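Local coordinates for OmpA family protein (PDB 7RJJ) that binds D-alanine in its OmpA-like, peptidoglycan-binding domain and probably tethers a membrane protein to the cell wall, at residues I45-H50 with K66-V71. Residues are numbered along the deposited sequence; the frame is centred on the assembly and turned at random.
Sequences IVVAGH and KRAESV. With DAL (D-alanine), chain C.
Helix 57-77 can lie close against strand 43-49 because the residues at their crossing are very small. The axes of the two short segments approach to 6.5 Å and run in broadly opposite directions but obliquely, 137° between them, with the CA atoms of Gly49 and Ala68 4.6 Å apart. Ala68 points its CB at the strand backbone, 3.4 Å from Val47 O, and the same methyl reaches toward Gly49 N. Gly49, without a side chain, lets the helix backbone come this near. Two residues earlier, Val47 turns CG1, anti to its own backbone N, toward the helix, and this single branch lies 4.0 Å from both Ala68 CB and Val71 CG1. Val112 of the neighbouring strand closes this apolar patch.

The contact is loose where Glu69 points away from the strand; Lys66 and Ser70, also partly exposed, turn instead to Trp20, Ser70 OG bonding Trp20 O. Toward the ligand the contact turns polar. Arg67 runs extended from CG to NE, and its NH1 donates to a lone pair of His50 O (3.1 Å, 162° at the hydrogen), which lies in the guanidinium plane. NH1 also binds D-alanine OXT at 3.0 Å, while NH2 meets D-alanine O at 2.8 Å and also bonds Lys19 O. The His50 carbonyl thus helps fix the rotation of the group that pairs with the ligand carboxylate. This helix-on-sheet packing belongs to the beta-alpha-beta unit of the OmpA-like fold, with the arginine leading into the D-alanine pocket, probably where the domain grips peptidoglycan.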
ATOM      1  N   ILE A  45     -11.504   0.305  -0.245  1.00  9.69           N
ATOM      2  CA  ILE A  45     -10.085   0.766  -0.215  1.00  9.54           C
ATOM      3  C   ILE A  45      -9.244  -0.451  -0.573  1.00  8.87           C
ATOM      4  O   ILE A  45      -9.070  -1.332   0.299  1.00  9.06           O
ATOM      5  CB  ILE A  45      -9.701   1.361   1.157  1.00 10.46           C
ATOM      6  CG1 ILE A  45     -10.705   2.413   1.634  1.00 11.49           C
ATOM      7  CG2 ILE A  45      -8.281   1.916   1.140  1.00 10.89           C
ATOM      8  CD1 ILE A  45     -10.530   2.800   3.073  1.00 13.08           C
ATOM      9  N   VAL A  46      -8.813  -0.536  -1.827  1.00  8.55           N
ATOM     10  CA  VAL A  46      -7.980  -1.696  -2.224  1.00  8.29           C
ATOM     11  C   VAL A  46      -6.534  -1.313  -1.917  1.00  8.24           C
ATOM     12  O   VAL A  46      -6.033  -0.348  -2.517  1.00  8.57           O
ATOM     13  CB  VAL A  46      -8.198  -2.105  -3.692  1.00  8.64           C
ATOM     14  CG1 VAL A  46      -7.200  -3.173  -4.136  1.00  8.77           C
ATOM     15  CG2 VAL A  46      -9.628  -2.550  -3.943  1.00  9.21           C
ATOM     16  N   VAL A  47      -5.908  -2.037  -1.000  1.00  8.30           N
ATOM     17  CA  VAL A  47      -4.520  -1.732  -0.554  1.00  8.61           C
ATOM     18  C   VAL A  47      -3.599  -2.810  -1.136  1.00  8.44           C
ATOM     19  O   VAL A  47      -3.731  -3.975  -0.733  1.00  8.67           O
ATOM     20  CB  VAL A  47      -4.434  -1.668   0.983  1.00  9.48           C
ATOM     21  CG1 VAL A  47      -3.071  -1.155   1.425  1.00 10.27           C
ATOM     22  CG2 VAL A  47      -5.530  -0.802   1.577  1.00 10.03           C
ATOM     23  N   ALA A  48      -2.742  -2.429  -2.082  1.00  8.50           N
ATOM     24  CA  ALA A  48      -1.868  -3.389  -2.795  1.00  8.64           C
ATOM     25  C   ALA A  48      -0.406  -3.174  -2.411  1.00  9.13           C
ATOM     26  O   ALA A  48       0.098  -2.021  -2.542  1.00  9.62           O
ATOM     27  CB  ALA A  48      -2.066  -3.252  -4.282  1.00  8.94           C
ATOM     28  N   GLY A  49       0.227  -4.238  -1.919  1.00  9.50           N
ATOM     29  CA  GLY A  49       1.653  -4.184  -1.548  1.00 10.21           C
ATOM     30  C   GLY A  49       2.542  -4.653  -2.684  1.00 10.57           C
ATOM     31  O   GLY A  49       2.100  -5.485  -3.529  1.00 10.56           O
ATOM     32  N   HIS A  50       3.787  -4.173  -2.681  1.00 11.51           N
ATOM     33  CA  HIS A  50       4.772  -4.504  -3.732  1.00 12.15           C
ATOM     34  C   HIS A  50       6.148  -4.687  -3.093  1.00 13.18           C
ATOM     35  O   HIS A  50       6.346  -4.249  -1.933  1.00 13.56           O
ATOM     36  CB  HIS A  50       4.833  -3.383  -4.769  1.00 12.81           C
ATOM     37  CG  HIS A  50       3.548  -3.118  -5.477  1.00 12.59           C
ATOM     38  ND1 HIS A  50       3.284  -3.643  -6.721  1.00 13.13           N
ATOM     39  CD2 HIS A  50       2.488  -2.349  -5.151  1.00 12.34           C
ATOM     40  CE1 HIS A  50       2.099  -3.239  -7.130  1.00 13.34           C
ATOM     41  NE2 HIS A  50       1.576  -2.443  -6.179  1.00 12.59           N
ATOM     42  N   LYS A  66       2.105  -8.416   3.599  1.00 17.38           N
ATOM     43  CA  LYS A  66       2.297  -7.869   4.972  1.00 17.98           C
ATOM     44  C   LYS A  66       2.400  -6.339   4.903  1.00 16.53           C
ATOM     45  O   LYS A  66       1.947  -5.667   5.845  1.00 16.52           O
ATOM     46  CB  LYS A  66       3.516  -8.481   5.671  1.00 20.52           C
ATOM     47  CG  LYS A  66       3.374  -9.952   6.046  1.00 22.50           C
ATOM     48  CD  LYS A  66       4.439 -10.447   7.002  1.00 25.32           C
ATOM     49  CE  LYS A  66       4.189 -11.859   7.477  1.00 27.59           C
ATOM     50  NZ  LYS A  66       5.231 -12.319   8.430  1.00 30.79           N
ATOM     51  N   ARG A  67       2.928  -5.807   3.801  1.00 15.59           N
ATOM     52  CA  ARG A  67       3.076  -4.337   3.659  1.00 14.71           C
ATOM     53  C   ARG A  67       1.690  -3.716   3.504  1.00 13.32           C
ATOM     54  O   ARG A  67       1.458  -2.651   4.086  1.00 13.06           O
ATOM     55  CB  ARG A  67       3.979  -4.004   2.473  1.00 14.57           C
ATOM     56  CG  ARG A  67       5.448  -4.283   2.765  1.00 16.20           C
ATOM     57  CD  ARG A  67       6.364  -4.164   1.567  1.00 16.50           C
ATOM     58  NE  ARG A  67       7.734  -4.208   2.073  1.00 18.41           N
ATOM     59  CZ  ARG A  67       8.838  -4.361   1.346  1.00 19.59           C
ATOM     60  NH1 ARG A  67       8.773  -4.512   0.028  1.00 19.00           N
ATOM     61  NH2 ARG A  67      10.007  -4.358   1.964  1.00 21.53           N
ATOM     62  N   ALA A  68       0.836  -4.359   2.710  1.00 12.55           N
ATOM     63  CA  ALA A  68      -0.542  -3.857   2.526  1.00 11.82           C
ATOM     64  C   ALA A  68      -1.253  -3.928   3.881  1.00 12.28           C
ATOM     65  O   ALA A  68      -1.916  -2.964   4.238  1.00 12.03           O
ATOM     66  CB  ALA A  68      -1.252  -4.671   1.475  1.00 11.39           C
ATOM     67  N   GLU A  69      -0.992  -4.976   4.659  1.00 13.69           N
ATOM     68  CA  GLU A  69      -1.642  -5.104   5.996  1.00 14.94           C
ATOM     69  C   GLU A  69      -1.136  -4.010   6.953  1.00 15.43           C
ATOM     70  O   GLU A  69      -1.954  -3.536   7.754  1.00 15.59           O
ATOM     71  CB  GLU A  69      -1.422  -6.499   6.568  1.00 16.73           C
ATOM     72  CG  GLU A  69      -2.165  -7.571   5.793  1.00 17.17           C
ATOM     73  CD  GLU A  69      -1.823  -8.992   6.204  1.00 19.62           C
ATOM     74  OE1 GLU A  69      -0.854  -9.172   6.966  1.00 21.96           O
ATOM     75  OE2 GLU A  69      -2.513  -9.917   5.743  1.00 21.29           O
ATOM     76  N   SER A  70       0.152  -3.650   6.898  1.00 16.20           N
ATOM     77  CA  SER A  70       0.694  -2.579   7.787  1.00 17.26           C
ATOM     78  C   SER A  70      -0.025  -1.251   7.499  1.00 16.30           C
ATOM     79  O   SER A  70      -0.364  -0.541   8.460  1.00 17.08           O
ATOM     80  CB  SER A  70       2.189  -2.418   7.649  1.00 18.34           C
ATOM     81  OG  SER A  70       2.885  -3.550   8.152  1.00 20.25           O
ATOM     82  N   VAL A  71      -0.202  -0.917   6.217  1.00 15.17           N
ATOM     83  CA  VAL A  71      -0.903   0.334   5.799  1.00 14.52           C
ATOM     84  C   VAL A  71      -2.379   0.224   6.189  1.00 14.58           C
ATOM     85  O   VAL A  71      -2.889   1.185   6.781  1.00 14.75           O
ATOM     86  CB  VAL A  71      -0.686   0.618   4.303  1.00 13.56           C
ATOM     87  CG1 VAL A  71      -1.555   1.750   3.792  1.00 13.28           C
ATOM     88  CG2 VAL A  71       0.775   0.912   4.007  1.00 14.25           C
TER
HETATM   89  N   DAL C 601      12.570  -7.913  -2.153  1.00 24.99           N
HETATM   90  CA  DAL C 601      13.058  -7.216  -0.924  1.00 25.85           C
HETATM   91  CB  DAL C 601      13.324  -8.222   0.166  1.00 29.05           C
HETATM   92  C   DAL C 601      12.039  -6.156  -0.485  1.00 25.73           C
HETATM   93  O   DAL C 601      12.081  -5.673   0.645  1.00 23.42           O
HETATM   94  OXT DAL C 601      11.164  -5.737  -1.248  1.00 22.22           O